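Local coordinates for protein FI20010p1 (Drosophila melanogaster, PDB 7CFB) that probably serves in the piRNA amplification pathway of gene silencing, contributing an extended Tudor domain to a complex that also involves Aub, at residues K39-F44 and S187-E192; A52-V57 and C171-Y176; V57-N62 and C164-M169; L84-L89 and F143-D148; R111-S116 and Y126-G131. All blocks are in the same frame, centred on the assembly; numbering follows the deposited sequence.

Contact 1: residues K39-F44 and S187-E192; sequences KDMAAF and STLVAE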
# COMPACT_ATOMS: atom_id res chain seq x y z
N LYS A 39 0.46 -9.37 7.79
CA LYS A 39 -0.05 -8.14 8.42
C LYS A 39 0.20 -8.18 9.94
O LYS A 39 -0.05 -9.20 10.54
CB LYS A 39 -1.54 -8.00 8.14
CG LYS A 39 -1.95 -7.92 6.68
CD LYS A 39 -3.42 -7.77 6.45
CE LYS A 39 -4.21 -9.06 6.53
NZ LYS A 39 -3.40 -10.25 6.22
N ASP A 40 0.69 -7.09 10.52
CA ASP A 40 0.91 -6.99 11.98
C ASP A 40 -0.33 -6.39 12.64
O ASP A 40 -0.40 -5.20 12.81
CB ASP A 40 2.23 -6.32 12.34
CG ASP A 40 2.56 -6.42 13.81
OD1 ASP A 40 1.71 -6.81 14.55
OD2 ASP A 40 3.67 -6.13 14.18
N MET A 41 -1.26 -7.26 13.02
CA MET A 41 -2.53 -6.94 13.69
C MET A 41 -2.30 -6.56 15.16
O MET A 41 -3.10 -5.85 15.71
CB MET A 41 -3.50 -8.09 13.54
CG MET A 41 -3.75 -8.44 12.12
SD MET A 41 -4.31 -7.11 11.09
CE MET A 41 -5.84 -6.63 11.87
N ALA A 42 -1.15 -6.92 15.73
CA ALA A 42 -0.75 -6.59 17.12
C ALA A 42 -0.58 -5.07 17.33
O ALA A 42 -0.67 -4.65 18.44
CB ALA A 42 0.49 -7.34 17.50
N ALA A 43 -0.32 -4.30 16.28
CA ALA A 43 -0.18 -2.83 16.28
C ALA A 43 -1.50 -2.10 16.59
O ALA A 43 -1.45 -0.93 16.86
CB ALA A 43 0.41 -2.40 14.97
N PHE A 44 -2.65 -2.76 16.50
CA PHE A 44 -3.95 -2.10 16.76
C PHE A 44 -4.74 -2.85 17.82
O PHE A 44 -5.68 -3.53 17.51
CB PHE A 44 -4.70 -1.95 15.44
CG PHE A 44 -3.95 -1.15 14.41
CD1 PHE A 44 -3.04 -1.76 13.58
CD2 PHE A 44 -4.13 0.20 14.29
CE1 PHE A 44 -2.37 -1.03 12.62
CE2 PHE A 44 -3.45 0.93 13.34
CZ PHE A 44 -2.57 0.31 12.51
N SER A 187 -7.94 -9.58 10.91
CA SER A 187 -7.63 -9.33 9.49
C SER A 187 -8.03 -7.89 9.22
O SER A 187 -7.34 -7.21 8.51
CB SER A 187 -8.32 -10.31 8.62
OG SER A 187 -9.70 -10.34 8.93
N THR A 188 -9.07 -7.44 9.90
CA THR A 188 -9.63 -6.09 9.68
C THR A 188 -9.95 -5.42 11.00
O THR A 188 -9.99 -6.08 12.01
CB THR A 188 -10.89 -6.09 8.81
OG1 THR A 188 -12.01 -6.54 9.57
CG2 THR A 188 -10.79 -6.93 7.56
N LEU A 189 -10.21 -4.13 10.95
CA LEU A 189 -10.47 -3.37 12.17
C LEU A 189 -11.80 -2.65 12.08
O LEU A 189 -12.23 -2.30 11.00
CB LEU A 189 -9.40 -2.29 12.33
CG LEU A 189 -7.94 -2.69 12.38
CD1 LEU A 189 -7.07 -1.46 12.51
CD2 LEU A 189 -7.68 -3.63 13.54
N VAL A 190 -12.42 -2.46 13.22
CA VAL A 190 -13.57 -1.55 13.33
C VAL A 190 -13.04 -0.46 14.25
O VAL A 190 -12.75 -0.76 15.37
CB VAL A 190 -14.82 -2.25 13.87
CG1 VAL A 190 -15.89 -1.24 14.19
CG2 VAL A 190 -15.33 -3.29 12.91
N ALA A 191 -12.87 0.73 13.72
CA ALA A 191 -12.31 1.84 14.50
C ALA A 191 -13.07 3.14 14.25
O ALA A 191 -13.62 3.31 13.21
CB ALA A 191 -10.86 2.01 14.15
N GLU A 192 -13.06 4.01 15.23
CA GLU A 192 -13.74 5.31 15.16
C GLU A 192 -12.66 6.39 15.28
O GLU A 192 -11.92 6.34 16.20
CB GLU A 192 -14.76 5.34 16.29
CG GLU A 192 -15.12 6.72 16.75
CD GLU A 192 -16.29 6.75 17.71
OE1 GLU A 192 -16.65 5.71 18.20
OE2 GLU A 192 -16.80 7.81 17.95
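Leu189 sets its CD1 methyl over one face of the Phe44 ring. The methyl carbon lies 4.1 Å from the ring centroid, 28° off the normal, a CH-pi contact. The two side chains cross at about a right angle. The methyl is displaced toward the root of the ring, and its closest approach is 3.7 Å, from Leu189 CD1 to Phe44 CG. The other branch, Leu189 CD2, fits between two partners: it is 3.9 Å from Met41 CE and equally far from Phe44 CB. Met41 is curled rather than extended. Its chi3 of -60° brings CE onto the backbone of the other segment, 3.7 Å from Ser187 C. No hydrogen bond links the two segments directly. Asn184 bridges the polar backbone instead, its ND2 bonding to the carbonyl oxygens of Met41 and Phe44. The oxygen of Ser187 is bonded to the hydroxyl of Tyr34. Ile157 of strand 157-161 also touches Met41, Phe44 and Leu189. The arrangement is a loop packed across a beta strand: residues 39-44 lie on Leu189 and the residues leading into it, beside a five-stranded sheet, consistent with the SN-like (OB-fold) half of an extended Tudor domain.

Contact 2: residues A52-V57 and C171-Y176; sequences AVLASV and CFVNTY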
# COMPACT_ATOMS: atom_id res chain seq x y z
N ALA A 52 -2.12 6.36 13.93
CA ALA A 52 -1.79 5.70 12.66
C ALA A 52 -2.04 6.66 11.51
O ALA A 52 -2.80 7.57 11.66
CB ALA A 52 -2.61 4.47 12.49
N VAL A 53 -1.33 6.45 10.43
CA VAL A 53 -1.52 7.21 9.17
C VAL A 53 -2.78 6.70 8.50
O VAL A 53 -2.95 5.52 8.46
CB VAL A 53 -0.32 7.01 8.25
CG1 VAL A 53 -0.56 7.62 6.89
CG2 VAL A 53 0.95 7.54 8.86
N LEU A 54 -3.62 7.59 8.00
CA LEU A 54 -4.79 7.17 7.22
C LEU A 54 -4.21 6.91 5.83
O LEU A 54 -3.96 7.85 5.12
CB LEU A 54 -5.82 8.29 7.22
CG LEU A 54 -7.05 8.05 6.35
CD1 LEU A 54 -7.69 6.74 6.69
CD2 LEU A 54 -8.06 9.17 6.49
N ALA A 55 -3.94 5.65 5.53
CA ALA A 55 -3.27 5.26 4.27
C ALA A 55 -4.11 5.61 3.05
O ALA A 55 -3.60 6.20 2.16
CB ALA A 55 -2.96 3.80 4.33
N SER A 56 -5.38 5.27 3.07
CA SER A 56 -6.26 5.54 1.92
C SER A 56 -7.70 5.46 2.38
O SER A 56 -7.98 4.82 3.37
CB SER A 56 -6.01 4.60 0.79
OG SER A 56 -6.18 3.27 1.18
N VAL A 57 -8.58 6.13 1.67
CA VAL A 57 -10.01 6.02 2.01
C VAL A 57 -10.64 5.61 0.69
O VAL A 57 -10.50 6.33 -0.25
CB VAL A 57 -10.53 7.35 2.56
CG1 VAL A 57 -12.02 7.51 2.37
CG2 VAL A 57 -10.16 7.51 4.02
N CYS A 171 -9.99 13.63 2.84
CA CYS A 171 -9.06 14.79 2.76
C CYS A 171 -7.89 14.60 3.73
O CYS A 171 -6.83 15.21 3.51
CB CYS A 171 -9.79 16.09 3.09
SG CYS A 171 -11.57 16.02 2.76
N PHE A 172 -8.08 13.78 4.77
CA PHE A 172 -7.05 13.49 5.80
C PHE A 172 -6.16 12.31 5.44
O PHE A 172 -5.42 11.85 6.29
CB PHE A 172 -7.70 13.36 7.17
CG PHE A 172 -8.14 14.70 7.69
CD1 PHE A 172 -7.22 15.72 7.82
CD2 PHE A 172 -9.47 14.97 7.92
CE1 PHE A 172 -7.60 16.97 8.26
CE2 PHE A 172 -9.85 16.23 8.35
CZ PHE A 172 -8.92 17.22 8.52
N VAL A 173 -6.22 11.83 4.20
CA VAL A 173 -5.32 10.73 3.75
C VAL A 173 -3.87 11.24 3.79
O VAL A 173 -3.64 12.40 3.49
CB VAL A 173 -5.73 10.18 2.37
CG1 VAL A 173 -4.71 9.27 1.74
CG2 VAL A 173 -7.04 9.44 2.44
N ASN A 174 -2.94 10.38 4.19
CA ASN A 174 -1.50 10.67 4.33
C ASN A 174 -1.27 11.64 5.48
O ASN A 174 -0.37 12.40 5.40
CB ASN A 174 -0.80 11.04 3.02
CG ASN A 174 -0.72 9.90 2.04
OD1 ASN A 174 -0.28 8.82 2.39
ND2 ASN A 174 -1.16 10.13 0.82
N THR A 175 -2.13 11.61 6.49
CA THR A 175 -1.92 12.38 7.73
C THR A 175 -2.05 11.43 8.92
O THR A 175 -2.65 10.38 8.76
CB THR A 175 -2.87 13.57 7.89
OG1 THR A 175 -4.18 13.07 8.12
CG2 THR A 175 -2.87 14.50 6.70
N TYR A 176 -1.45 11.78 10.04
CA TYR A 176 -1.59 10.97 11.27
C TYR A 176 -2.93 11.27 11.93
O TYR A 176 -3.28 12.41 12.05
CB TYR A 176 -0.43 11.20 12.24
CG TYR A 176 0.86 10.56 11.84
CD1 TYR A 176 1.17 9.27 12.22
CD2 TYR A 176 1.78 11.25 11.09
CE1 TYR A 176 2.35 8.68 11.85
CE2 TYR A 176 2.98 10.68 10.71
CZ TYR A 176 3.26 9.39 11.10
OH TYR A 176 4.44 8.84 10.72
O HOH W 1 -0.88 6.17 1.96
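Val53 and Tyr176 meet as an antiparallel non-hydrogen-bonded pair, with CA atoms 4.3 Å apart. The CG2 methyl of Val53 is the bump. It rests 3.7 Å from the centroid of the Tyr176 ring, over the face but offset toward the rim. The nearest ring atom is CE1, 3.5 Å from Val53 CG2. Next along, Leu54 puts its CB and CD2 against the peptide of Phe172, the first of a turn, and its CG 4.1 Å from Val173 CG2. The turn is a type II beta turn, Phe172 to Thr175, which leads into strand 176-184. This strand and 49-57 are the first and last of a five-stranded sheet that pair with each other, as in the SN-like (OB-fold) half of extended Tudor domains. Two straight backbone bonds hold the turn to the strand: Leu54 N to Thr175 O at 3.1 Å and Asn174 N to Leu54 O at 2.9 Å. Ala55 and Ser56 form a classic beta bulge opposite Tyr65. Val173 fits against the bulged strand, with its CG1 only 3.3 Å from Ala55 O. Its CG2 lies 4.0 Å from Val57 CG2. One water donates to both Ala55 O and Asn174 OD1, while Asn174 ND2 bonds to Asp225.

Contact 3: residues V57-N62 and C164-M169; sequences VDVTDN and CDIANM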
# COMPACT_ATOMS: atom_id res chain seq x y z
N VAL A 57 -8.58 6.13 1.67
CA VAL A 57 -10.01 6.02 2.01
C VAL A 57 -10.64 5.61 0.69
O VAL A 57 -10.50 6.33 -0.25
CB VAL A 57 -10.53 7.35 2.56
CG1 VAL A 57 -12.02 7.51 2.37
CG2 VAL A 57 -10.16 7.51 4.02
N ASP A 58 -11.18 4.41 0.62
CA ASP A 58 -11.73 3.98 -0.67
C ASP A 58 -13.23 4.23 -0.60
O ASP A 58 -13.95 3.32 -0.23
CB ASP A 58 -11.40 2.52 -0.94
CG ASP A 58 -11.94 2.01 -2.25
OD1 ASP A 58 -12.57 2.79 -2.93
OD2 ASP A 58 -11.70 0.85 -2.57
N VAL A 59 -13.69 5.35 -1.16
CA VAL A 59 -15.12 5.76 -1.07
C VAL A 59 -15.99 5.01 -2.08
O VAL A 59 -17.17 5.30 -2.11
CB VAL A 59 -15.34 7.29 -1.09
CG1 VAL A 59 -16.60 7.66 -0.35
CG2 VAL A 59 -14.18 8.04 -0.47
N THR A 60 -15.37 4.12 -2.85
CA THR A 60 -16.08 3.26 -3.80
C THR A 60 -16.25 1.90 -3.15
O THR A 60 -17.02 1.13 -3.65
CB THR A 60 -15.29 3.15 -5.09
OG1 THR A 60 -14.36 2.08 -4.96
CG2 THR A 60 -14.54 4.42 -5.39
N ASP A 61 -15.44 1.57 -2.13
CA ASP A 61 -15.52 0.25 -1.44
C ASP A 61 -15.89 0.43 0.04
O ASP A 61 -15.83 -0.56 0.80
CB ASP A 61 -14.23 -0.54 -1.61
CG ASP A 61 -14.37 -2.01 -1.25
OD1 ASP A 61 -15.40 -2.61 -1.63
OD2 ASP A 61 -13.45 -2.55 -0.60
N ASN A 62 -16.24 1.66 0.42
CA ASN A 62 -16.60 2.11 1.79
C ASN A 62 -15.41 2.08 2.77
O ASN A 62 -15.18 3.08 3.39
CB ASN A 62 -17.89 1.48 2.32
CG ASN A 62 -18.55 2.26 3.43
OD1 ASN A 62 -18.16 3.39 3.73
ND2 ASN A 62 -19.52 1.65 4.08
N CYS A 164 -18.39 8.60 11.59
CA CYS A 164 -17.63 9.71 10.97
C CYS A 164 -18.08 9.91 9.53
O CYS A 164 -18.72 9.05 8.98
CB CYS A 164 -16.14 9.44 10.99
SG CYS A 164 -15.67 7.95 10.09
N ASP A 165 -17.67 11.03 8.96
CA ASP A 165 -17.97 11.36 7.55
C ASP A 165 -16.79 10.84 6.73
O ASP A 165 -15.76 11.48 6.70
CB ASP A 165 -18.18 12.86 7.42
CG ASP A 165 -18.58 13.35 6.04
OD1 ASP A 165 -19.09 12.58 5.27
OD2 ASP A 165 -18.37 14.51 5.79
N ILE A 166 -17.00 9.72 6.06
CA ILE A 166 -15.96 9.06 5.26
C ILE A 166 -15.50 10.02 4.17
O ILE A 166 -14.31 10.10 3.95
CB ILE A 166 -16.54 7.79 4.64
CG1 ILE A 166 -17.10 6.88 5.73
CG2 ILE A 166 -15.52 7.09 3.79
CD1 ILE A 166 -18.41 7.39 6.31
N ALA A 167 -16.43 10.73 3.55
CA ALA A 167 -16.01 11.66 2.48
C ALA A 167 -15.07 12.72 3.05
O ALA A 167 -14.09 13.03 2.44
CB ALA A 167 -17.24 12.29 1.87
N ASN A 168 -15.39 13.24 4.22
CA ASN A 168 -14.53 14.25 4.88
C ASN A 168 -13.19 13.63 5.27
O ASN A 168 -12.19 14.29 5.14
CB ASN A 168 -15.21 14.99 6.02
CG ASN A 168 -14.39 16.19 6.43
OD1 ASN A 168 -13.76 16.82 5.58
ND2 ASN A 168 -14.33 16.48 7.71
N MET A 169 -13.20 12.35 5.66
CA MET A 169 -12.00 11.59 6.07
C MET A 169 -11.01 11.47 4.91
O MET A 169 -9.85 11.50 5.16
CB MET A 169 -12.40 10.22 6.59
CG MET A 169 -13.09 10.25 7.93
SD MET A 169 -12.25 11.17 9.18
CE MET A 169 -10.81 10.15 9.40
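Val57 and Ile166 join a beta-hairpin loop to a short helix at the surface. Residues 58-62 belong to the loop that links antiparallel strands 49-57 and 64-67. An Asx turn shapes its start. Asp58 OD1 accepts from Thr60 N at 3.1 Å, the amide approaching from above the carboxylate plane. The same oxygen takes the Thr60 hydroxyl, OG1, on its syn side at 2.8 Å. On the other segment Asp165 is the N-cap of helix 166-169, and Met169 N bonds to Asp165 O to close the first turn.

Between the segments the contact is apolar. Val57 CG1 lies 3.8 Å from Ile166 CG2, the two side chains crossing obliquely. Ile166 CG2 stands anti to its own backbone N and faces three parts of the loop segment. Besides Val57 it meets Val59 CG1 at 4.3 Å and the carbonyl oxygen of Asn62 at 4.0 Å. The second methyl of Val57, CG2, reaches the backbone of Met169, 4.1 Å from its C atom. An alanine at Val57 would probably leave a gap beside Ile166 CG2 and Met169, with both methyls that reach the helix removed. Outside the contact, His170 touches both Val57 and Val59, and Asp61 forms a salt bridge with Arg158.

No hydrogen bond or salt bridge crosses between the segments. The helix is therefore held to the loop here by shape and methyl packing, while Asp58 OD1 and the Thr60 hydroxyl bond to each other within the loop.

Contact 4: residues L84-L89 and F143-D148; sequences LPLQEL and FKLPDD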
# COMPACT_ATOMS: atom_id res chain seq x y z
N LEU A 84 17.79 3.70 -1.09
CA LEU A 84 18.48 2.40 -1.29
C LEU A 84 18.42 1.98 -2.74
O LEU A 84 17.36 2.00 -3.29
CB LEU A 84 17.85 1.28 -0.46
CG LEU A 84 17.80 1.42 1.06
CD1 LEU A 84 17.17 0.19 1.64
CD2 LEU A 84 19.18 1.59 1.65
N PRO A 85 19.53 1.60 -3.39
CA PRO A 85 19.47 1.10 -4.75
C PRO A 85 18.82 -0.29 -4.77
O PRO A 85 18.96 -1.00 -3.84
CB PRO A 85 20.93 1.04 -5.18
CG PRO A 85 21.68 0.96 -3.90
CD PRO A 85 20.87 1.72 -2.89
N LEU A 86 18.15 -0.61 -5.86
CA LEU A 86 17.49 -1.92 -6.02
C LEU A 86 17.81 -2.48 -7.40
O LEU A 86 18.06 -1.74 -8.27
CB LEU A 86 15.98 -1.75 -5.87
CG LEU A 86 15.44 -1.33 -4.52
CD1 LEU A 86 13.95 -1.13 -4.61
CD2 LEU A 86 15.73 -2.38 -3.48
N GLN A 87 17.79 -3.79 -7.53
CA GLN A 87 18.04 -4.43 -8.82
C GLN A 87 16.77 -4.31 -9.66
O GLN A 87 15.76 -4.80 -9.26
CB GLN A 87 18.35 -5.89 -8.56
CG GLN A 87 18.44 -6.75 -9.80
CD GLN A 87 19.64 -6.36 -10.63
OE1 GLN A 87 19.53 -5.62 -11.59
NE2 GLN A 87 20.78 -6.87 -10.25
N GLU A 88 16.86 -3.67 -10.82
CA GLU A 88 15.70 -3.57 -11.72
C GLU A 88 15.39 -4.97 -12.25
O GLU A 88 16.29 -5.75 -12.36
CB GLU A 88 15.95 -2.51 -12.79
CG GLU A 88 14.75 -2.23 -13.67
CD GLU A 88 14.92 -1.14 -14.71
OE1 GLU A 88 15.79 -0.28 -14.55
OE2 GLU A 88 14.17 -1.15 -15.66
N LEU A 89 14.12 -5.24 -12.52
CA LEU A 89 13.67 -6.57 -12.98
C LEU A 89 13.08 -6.48 -14.38
O LEU A 89 12.57 -5.46 -14.73
CB LEU A 89 12.56 -7.03 -12.03
CG LEU A 89 12.99 -7.57 -10.67
CD1 LEU A 89 11.77 -7.99 -9.89
CD2 LEU A 89 13.94 -8.73 -10.83
N PHE A 143 11.42 -3.41 -9.53
CA PHE A 143 12.65 -3.87 -8.87
C PHE A 143 12.38 -4.98 -7.87
O PHE A 143 11.27 -5.14 -7.41
CB PHE A 143 13.24 -2.75 -8.03
CG PHE A 143 13.36 -1.43 -8.73
CD1 PHE A 143 14.42 -1.18 -9.57
CD2 PHE A 143 12.41 -0.46 -8.56
CE1 PHE A 143 14.53 0.03 -10.21
CE2 PHE A 143 12.51 0.76 -9.21
CZ PHE A 143 13.59 1.00 -10.01
N LYS A 144 13.44 -5.74 -7.61
CA LYS A 144 13.51 -6.82 -6.61
C LYS A 144 13.84 -6.19 -5.26
O LYS A 144 14.62 -5.28 -5.20
CB LYS A 144 14.60 -7.81 -6.99
CG LYS A 144 14.66 -9.04 -6.10
CD LYS A 144 16.06 -9.51 -5.87
CE LYS A 144 16.34 -10.82 -6.56
NZ LYS A 144 15.85 -11.95 -5.75
N LEU A 145 13.16 -6.61 -4.22
CA LEU A 145 13.49 -6.06 -2.91
C LEU A 145 14.48 -7.00 -2.24
O LEU A 145 14.44 -8.15 -2.50
CB LEU A 145 12.23 -6.03 -2.05
CG LEU A 145 11.19 -5.00 -2.42
CD1 LEU A 145 9.88 -5.39 -1.79
CD2 LEU A 145 11.61 -3.63 -1.95
N PRO A 146 15.37 -6.50 -1.37
CA PRO A 146 16.20 -7.38 -0.58
C PRO A 146 15.23 -8.15 0.34
O PRO A 146 14.32 -7.59 0.87
CB PRO A 146 17.13 -6.44 0.18
CG PRO A 146 16.47 -5.12 0.10
CD PRO A 146 15.70 -5.12 -1.19
N ASP A 147 15.61 -9.37 0.67
CA ASP A 147 14.75 -10.32 1.39
C ASP A 147 14.19 -9.75 2.69
O ASP A 147 13.04 -10.00 2.95
CB ASP A 147 15.51 -11.61 1.63
CG ASP A 147 14.63 -12.75 2.05
OD1 ASP A 147 14.12 -13.44 1.19
OD2 ASP A 147 14.48 -12.92 3.23
N ASP A 148 14.95 -8.99 3.45
CA ASP A 148 14.40 -8.43 4.70
C ASP A 148 13.22 -7.50 4.39
O ASP A 148 12.26 -7.56 5.10
CB ASP A 148 15.49 -7.80 5.56
CG ASP A 148 16.07 -6.52 5.02
OD1 ASP A 148 16.63 -6.56 3.95
OD2 ASP A 148 15.86 -5.50 5.63
O HOH W 2 17.43 -5.40 -5.25
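Leu86 and Phe143 meet through their CB atoms, 3.6 Å apart. Their side chains cross at about a right angle. The Phe143 ring also lies against the backbone of the other segment: its CD1 is 3.5 Å from Glu88 CA, and Gln87 O sits at the ring edge. Further along, Leu86 CD2 touches Pro146 CD at 3.6 Å and packs against the oxygen of Lys144. Leu89 closes the other end, its CG 3.6 Å from Lys144 N.

The backbones are joined by one direct bond, Lys144 N to Gln87 O, at 3.0 Å and 167°. A water also joins Gln87 N and Lys144 O. It accepts from Gln87 N at 2.8 Å and donates to Lys144 O at the same distance.

A second shell packs round these groups. Leu102 and Ile109 pack on Phe143, and Val79 of helix 74-80 packs on Leu86. Ala100 touches Leu86 too, and its backbone bonds to that of Phe143. Leu89 is tied to Ile142 by backbone hydrogen bonding. Strand 87-89 is short and loosely paired, an outermost strand of the six-stranded antiparallel sheet within this chain. The arrangement belongs to the edge of the beta sheet of the Tudor domain, of the SH3-like clan.

Contact 5: residues R111-S116 and Y126-G131; sequences RITINS and YLIDFG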
# COMPACT_ATOMS: atom_id res chain seq x y z
N ARG A 111 6.01 -0.91 -2.45
CA ARG A 111 5.86 -2.39 -2.46
C ARG A 111 4.56 -2.74 -3.18
O ARG A 111 3.60 -2.07 -2.98
CB ARG A 111 6.02 -3.00 -1.07
CG ARG A 111 7.32 -2.66 -0.38
CD ARG A 111 7.65 -3.62 0.73
NE ARG A 111 6.66 -3.50 1.78
CZ ARG A 111 6.43 -4.39 2.70
NH1 ARG A 111 7.11 -5.51 2.74
NH2 ARG A 111 5.50 -4.17 3.58
N ILE A 112 4.60 -3.79 -3.96
CA ILE A 112 3.47 -4.19 -4.82
C ILE A 112 3.45 -5.71 -4.95
O ILE A 112 4.47 -6.32 -4.81
CB ILE A 112 3.67 -3.53 -6.19
CG1 ILE A 112 2.46 -3.66 -7.13
CG2 ILE A 112 4.97 -3.96 -6.84
CD1 ILE A 112 2.65 -3.10 -8.49
N THR A 113 2.27 -6.25 -5.21
CA THR A 113 2.11 -7.66 -5.54
C THR A 113 1.12 -7.76 -6.71
O THR A 113 0.22 -6.97 -6.75
CB THR A 113 1.70 -8.48 -4.32
OG1 THR A 113 1.72 -9.80 -4.82
CG2 THR A 113 0.34 -8.11 -3.79
N ILE A 114 1.34 -8.68 -7.63
CA ILE A 114 0.39 -8.92 -8.74
C ILE A 114 -0.59 -9.99 -8.25
O ILE A 114 -0.16 -11.03 -7.88
CB ILE A 114 1.09 -9.35 -10.03
CG1 ILE A 114 2.15 -8.34 -10.46
CG2 ILE A 114 0.07 -9.55 -11.11
CD1 ILE A 114 1.57 -7.12 -11.06
N ASN A 115 -1.87 -9.68 -8.24
CA ASN A 115 -2.86 -10.66 -7.75
C ASN A 115 -3.50 -11.44 -8.90
O ASN A 115 -3.85 -12.55 -8.67
CB ASN A 115 -3.80 -10.05 -6.71
CG ASN A 115 -4.60 -8.88 -7.22
OD1 ASN A 115 -4.18 -7.74 -7.12
ND2 ASN A 115 -5.76 -9.15 -7.75
N SER A 116 -3.63 -10.87 -10.08
CA SER A 116 -4.29 -11.58 -11.20
C SER A 116 -3.92 -10.98 -12.55
O SER A 116 -3.48 -9.86 -12.60
CB SER A 116 -5.78 -11.61 -11.03
OG SER A 116 -6.36 -10.36 -11.30
N TYR A 126 -1.80 -4.93 -6.22
CA TYR A 126 -2.12 -4.34 -4.91
C TYR A 126 -0.90 -3.64 -4.31
O TYR A 126 0.12 -4.22 -4.20
CB TYR A 126 -2.67 -5.43 -4.00
CG TYR A 126 -3.07 -4.99 -2.62
CD1 TYR A 126 -3.93 -3.93 -2.44
CD2 TYR A 126 -2.59 -5.62 -1.50
CE1 TYR A 126 -4.32 -3.52 -1.19
CE2 TYR A 126 -2.96 -5.21 -0.24
CZ TYR A 126 -3.83 -4.15 -0.08
OH TYR A 126 -4.22 -3.73 1.13
N LEU A 127 -1.08 -2.41 -3.91
CA LEU A 127 -0.02 -1.64 -3.23
C LEU A 127 -0.20 -1.94 -1.75
O LEU A 127 -0.98 -1.30 -1.11
CB LEU A 127 -0.19 -0.16 -3.59
CG LEU A 127 -0.17 0.16 -5.07
CD1 LEU A 127 0.05 1.62 -5.30
CD2 LEU A 127 0.90 -0.62 -5.78
N ILE A 128 0.59 -2.88 -1.26
CA ILE A 128 0.45 -3.47 0.10
C ILE A 128 0.59 -2.41 1.20
O ILE A 128 -0.01 -2.57 2.21
CB ILE A 128 1.33 -4.71 0.30
CG1 ILE A 128 2.81 -4.38 0.42
CG2 ILE A 128 1.06 -5.74 -0.77
CD1 ILE A 128 3.68 -5.55 0.72
N ASP A 129 1.45 -1.43 1.01
CA ASP A 129 1.68 -0.39 2.05
C ASP A 129 0.64 0.73 1.99
O ASP A 129 0.52 1.39 2.98
CB ASP A 129 3.13 0.06 2.06
CG ASP A 129 4.09 -1.09 2.29
OD1 ASP A 129 3.74 -1.96 3.03
OD2 ASP A 129 5.11 -1.11 1.68
N PHE A 130 -0.03 0.93 0.85
CA PHE A 130 -1.03 2.01 0.69
C PHE A 130 -2.48 1.52 0.72
O PHE A 130 -3.34 2.33 0.87
CB PHE A 130 -0.83 2.76 -0.62
CG PHE A 130 0.51 3.40 -0.83
CD1 PHE A 130 1.42 3.53 0.20
CD2 PHE A 130 0.87 3.87 -2.08
CE1 PHE A 130 2.66 4.11 -0.02
CE2 PHE A 130 2.11 4.46 -2.29
CZ PHE A 130 2.99 4.59 -1.25
N GLY A 131 -2.71 0.23 0.65
CA GLY A 131 -4.07 -0.30 0.61
C GLY A 131 -4.81 0.05 -0.66
O GLY A 131 -5.99 0.18 -0.60
O HOH W 3 2.50 -0.17 -1.34
O HOH W 4 5.89 0.87 0.01
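Arg111 and Asp129 form a salt bridge between strand 108-117 of a beta hairpin and the turn that follows its partner strand 123-127, in the Tudor domain. Followed outward, Arg111 CB, CG and CD all run past Asp129 OD2, at 3.5, 3.4 and 3.7 Å. CB also lies 3.8 Å from Ile128 CG1. The chain then bends, chi3 being -65°, and NE donates to that same oxygen at 2.9 Å and 175°. At CZ the flat guanidinium carries Ile128 CD1 over the centre of one face, 3.6 Å from Arg111 CZ. NH2 donates to Asp129 OD1, also at 2.9 Å. The grip is side-on, both carboxylate oxygens use their syn lone pairs, and the two planes are only 17° apart. NH1 turns to Leu152 O, and NH2 has a second partner in Pro153 O. Gln155 N adds a bond to Asp129 OD1. A leucine in place of Arg111 would probably leave the buried Asp129 carboxylate without its counter-charge and the oxygens of Leu152 and Pro153 without these donors.

Farther along the hairpin, Thr113 and Tyr126 are a hydrogen-bonded antiparallel pair. Thr113 CG2 meets Ile128 CG2, and Ile112 CG1 packs on Leu127 CD2. Two waters complete the link: one donates to Arg111 O and accepts from Asp129 N, while the other accepts from Arg111 N and donates to Asp129 OD2 at 2.7 Å.

Contacts 1, 2 and 3 lie in or beside the five-stranded sheet, and contacts 4 and 5 in the six-stranded Tudor sheet. Contacts 1 and 2 touch where Phe44 CE2 meets Ala52 CB at 3.7 Å. Contacts 2 and 3 share Val57, and their centres are 11 Å apart. The two halves meet at contacts 2 and 5, where Ser56 OG and Phe130 O are 3.0 Å apart, a probable hydrogen bond. Contacts 4 and 5 touch through Leu145 CD1 and Arg111 CD, 3.8 Å apart. Contacts 3 and 4 are farthest apart, with centres 34 Å apart across the chain. Along the sequence, all the other contacts fall inside the loop closed by contact 1.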